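Local coordinates for protein phosphopantetheine adenylyltransferase (PDB 3DO8) that probably transfers an adenylyl group reversibly from ATP to 4'-phosphopantetheine, giving dephospho-CoA and pyrophosphate in coenzyme A biosynthesis, at residues I20-K25 and T116-D121. Numbering follows the deposited sequence.
Sequences IDVAIK and TIVKVD
Val22 meets Val118 and Val120 in a small, buried, wholly apolar helix-on-sheet contact of the Rossmann-like nucleotidyltransferase fold, a parallel sheet with strand order 3-2-1-4-5 flanked by helices. Helix 14-27, which follows the first strand, here reaches the last one, 116-121, an outermost strand within the chain that pairs with strand 89-92. Alternation along the strand turns Val118 and Val120 toward the helix, whereas Ile117 points to the other face of the sheet and packs against helix 97-110, so the strand carries apolar side chains on both faces of the sheet. The side chain of Val22 leaves the helix toward the strand, and its CA lies 8.0 Å from that of Val120. No hydrogen bond links the two segments, which bury 98 Å² between them.

The second subunit closes over this region: its Tyr89 packs on Val22, its Val118 on Val118, and its strand pairs antiparallel with Lys119 and Asp121, continuing the sheet across the interface. Asp21 and Lys25, one helical turn apart, form a salt bridge, Lys25 NZ to Asp21 OD2 2.6 Å, through the syn lone pair of OD2. Tyr66 OH of the same chain hydrogen-bonds Asp21 OD1, and Tyr89 OH of the second subunit hydrogen-bonds OD2.

Both methyls of Val22 touch Val120, and CG1, anti to the backbone N (chi1 167°), also reaches Val118, meeting its CG1 at 4.1 Å. Val120 offers a single methyl, CG2, which lies against both branches of Val22, 4.1 Å from its CG1 and 4.0 Å from its CG2.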
ATOM      1  N   ILE A  20       9.112   0.572  -3.442  1.00 12.27           N
ATOM      2  CA  ILE A  20      10.121   0.949  -2.469  1.00 12.20           C
ATOM      3  C   ILE A  20       9.627   2.134  -1.637  1.00 11.45           C
ATOM      4  O   ILE A  20       9.820   2.167  -0.396  1.00 12.52           O
ATOM      5  CB  ILE A  20      11.486   1.267  -3.165  1.00 11.20           C
ATOM      6  CG1 ILE A  20      12.125  -0.028  -3.660  1.00 12.10           C
ATOM      7  CG2 ILE A  20      12.451   2.004  -2.236  1.00 12.79           C
ATOM      8  CD1 ILE A  20      13.230   0.132  -4.698  1.00 12.89           C
ATOM      9  N   ASP A  21       8.983   3.113  -2.291  1.00 11.22           N
ATOM     10  CA  ASP A  21       8.495   4.303  -1.568  1.00 10.93           C
ATOM     11  C   ASP A  21       7.465   3.870  -0.527  1.00 10.42           C
ATOM     12  O   ASP A  21       7.477   4.314   0.605  1.00 11.06           O
ATOM     13  CB  ASP A  21       7.839   5.300  -2.522  1.00 11.64           C
ATOM     14  CG  ASP A  21       7.566   6.642  -1.864  1.00 12.80           C
ATOM     15  OD1 ASP A  21       8.546   7.271  -1.395  1.00 15.25           O
ATOM     16  OD2 ASP A  21       6.364   7.066  -1.825  1.00 14.13           O
ATOM     17  N   VAL A  22       6.526   3.041  -0.946  1.00 10.55           N
ATOM     18  CA  VAL A  22       5.466   2.588  -0.031  1.00 11.13           C
ATOM     19  C   VAL A  22       6.119   1.806   1.130  1.00 10.90           C
ATOM     20  O   VAL A  22       5.814   2.036   2.285  1.00 11.79           O
ATOM     21  CB  VAL A  22       4.367   1.749  -0.772  1.00 11.06           C
ATOM     22  CG1 VAL A  22       3.465   1.023   0.221  1.00 12.23           C
ATOM     23  CG2 VAL A  22       3.586   2.626  -1.751  1.00 11.82           C
ATOM     24  N   ALA A  23       7.036   0.901   0.821  1.00 11.24           N
ATOM     25  CA  ALA A  23       7.658   0.075   1.856  1.00 11.85           C
ATOM     26  C   ALA A  23       8.397   0.941   2.875  1.00 11.80           C
ATOM     27  O   ALA A  23       8.305   0.698   4.072  1.00 12.41           O
ATOM     28  CB  ALA A  23       8.598  -0.960   1.254  1.00 12.84           C
ATOM     29  N   ILE A  24       9.144   1.949   2.409  1.00 12.42           N
ATOM     30  CA  ILE A  24       9.902   2.804   3.304  1.00 12.68           C
ATOM     31  C   ILE A  24       9.014   3.721   4.130  1.00 12.17           C
ATOM     32  O   ILE A  24       9.293   3.969   5.310  1.00 13.55           O
ATOM     33  CB  ILE A  24      11.007   3.586   2.551  1.00 13.00           C
ATOM     34  CG1 ILE A  24      12.040   2.579   2.021  1.00 13.51           C
ATOM     35  CG2 ILE A  24      11.633   4.608   3.457  1.00 13.87           C
ATOM     36  CD1 ILE A  24      13.172   3.147   1.144  1.00 12.90           C
ATOM     37  N   LYS A  25       7.950   4.229   3.530  1.00 12.40           N
ATOM     38  CA  LYS A  25       6.994   5.015   4.273  1.00 13.51           C
ATOM     39  C   LYS A  25       6.345   4.167   5.367  1.00 13.03           C
ATOM     40  O   LYS A  25       6.125   4.655   6.487  1.00 15.22           O
ATOM     41  CB  LYS A  25       5.988   5.693   3.329  1.00 13.95           C
ATOM     42  CG  LYS A  25       6.639   6.870   2.583  1.00 14.39           C
ATOM     43  CD  LYS A  25       5.811   7.472   1.482  1.00 15.16           C
ATOM     44  CE  LYS A  25       6.510   8.732   0.950  1.00 17.97           C
ATOM     45  NZ  LYS A  25       5.949   9.201  -0.336  1.00 19.33           N
ATOM     46  N   THR A 116      -0.125  -8.488   6.862  1.00 11.56           N
ATOM     47  CA  THR A 116      -1.014  -7.605   6.084  1.00 11.56           C
ATOM     48  C   THR A 116      -0.406  -7.339   4.700  1.00 11.81           C
ATOM     49  O   THR A 116       0.670  -6.763   4.609  1.00 11.11           O
ATOM     50  CB  THR A 116      -1.303  -6.288   6.816  1.00 11.18           C
ATOM     51  OG1 THR A 116      -1.986  -6.595   8.036  1.00 13.86           O
ATOM     52  CG2 THR A 116      -2.209  -5.395   5.972  1.00 13.88           C
ATOM     53  N   ILE A 117      -1.120  -7.738   3.652  1.00 11.30           N
ATOM     54  CA  ILE A 117      -0.664  -7.538   2.290  1.00 11.61           C
ATOM     55  C   ILE A 117      -1.073  -6.155   1.821  1.00 11.11           C
ATOM     56  O   ILE A 117      -2.271  -5.745   1.921  1.00 11.60           O
ATOM     57  CB  ILE A 117      -1.207  -8.613   1.327  1.00 10.94           C
ATOM     58  CG1 ILE A 117      -0.759 -10.017   1.790  1.00 12.97           C
ATOM     59  CG2 ILE A 117      -0.773  -8.355  -0.115  1.00 12.41           C
ATOM     60  CD1 ILE A 117      -1.425 -11.178   1.062  1.00 14.48           C
ATOM     61  N   VAL A 118      -0.072  -5.464   1.275  1.00 10.62           N
ATOM     62  CA  VAL A 118      -0.231  -4.121   0.718  1.00 10.94           C
ATOM     63  C   VAL A 118       0.113  -4.200  -0.769  1.00 11.43           C
ATOM     64  O   VAL A 118       1.271  -4.342  -1.137  1.00 10.90           O
ATOM     65  CB  VAL A 118       0.655  -3.081   1.470  1.00 10.92           C
ATOM     66  CG1 VAL A 118       0.487  -1.678   0.825  1.00 13.15           C
ATOM     67  CG2 VAL A 118       0.347  -3.137   2.978  1.00 11.48           C
ATOM     68  N   LYS A 119      -0.919  -4.188  -1.619  1.00 12.44           N
ATOM     69  CA  LYS A 119      -0.736  -4.352  -3.040  1.00 13.48           C
ATOM     70  C   LYS A 119      -0.680  -2.989  -3.676  1.00 13.19           C
ATOM     71  O   LYS A 119      -1.621  -2.203  -3.588  1.00 14.25           O
ATOM     72  CB  LYS A 119      -1.905  -5.114  -3.647  1.00 13.74           C
ATOM     73  CG  LYS A 119      -1.743  -5.420  -5.113  1.00 15.58           C
ATOM     74  CD  LYS A 119      -3.046  -5.965  -5.645  1.00 18.31           C
ATOM     75  CE  LYS A 119      -2.960  -6.315  -7.112  1.00 20.31           C
ATOM     76  NZ  LYS A 119      -4.119  -5.716  -7.874  1.00 23.66           N
ATOM     77  N   VAL A 120       0.428  -2.705  -4.317  1.00 12.63           N
ATOM     78  CA  VAL A 120       0.607  -1.411  -4.983  1.00 12.70           C
ATOM     79  C   VAL A 120       0.387  -1.655  -6.472  1.00 13.51           C
ATOM     80  O   VAL A 120       1.140  -2.409  -7.104  1.00 13.69           O
ATOM     81  CB  VAL A 120       2.000  -0.887  -4.726  1.00 13.24           C
ATOM     82  CG1 VAL A 120       2.277   0.452  -5.455  1.00 14.26           C
ATOM     83  CG2 VAL A 120       2.257  -0.820  -3.187  1.00 12.67           C
ATOM     84  N   ASP A 121      -0.656  -1.043  -7.028  1.00 14.37           N
ATOM     85  CA  ASP A 121      -0.940  -1.163  -8.476  1.00 15.32           C
ATOM     86  C   ASP A 121       0.006  -0.212  -9.196  1.00 17.32           C
ATOM     87  O   ASP A 121      -0.256   0.969  -9.391  1.00 17.19           O
ATOM     88  CB  ASP A 121      -2.398  -0.858  -8.779  1.00 16.09           C
ATOM     89  CG  ASP A 121      -3.337  -2.060  -8.570  1.00 18.26           C
ATOM     90  OD1 ASP A 121      -2.930  -3.145  -8.095  1.00 21.24           O
ATOM     91  OD2 ASP A 121      -4.514  -1.906  -8.927  1.00 20.26           O
TER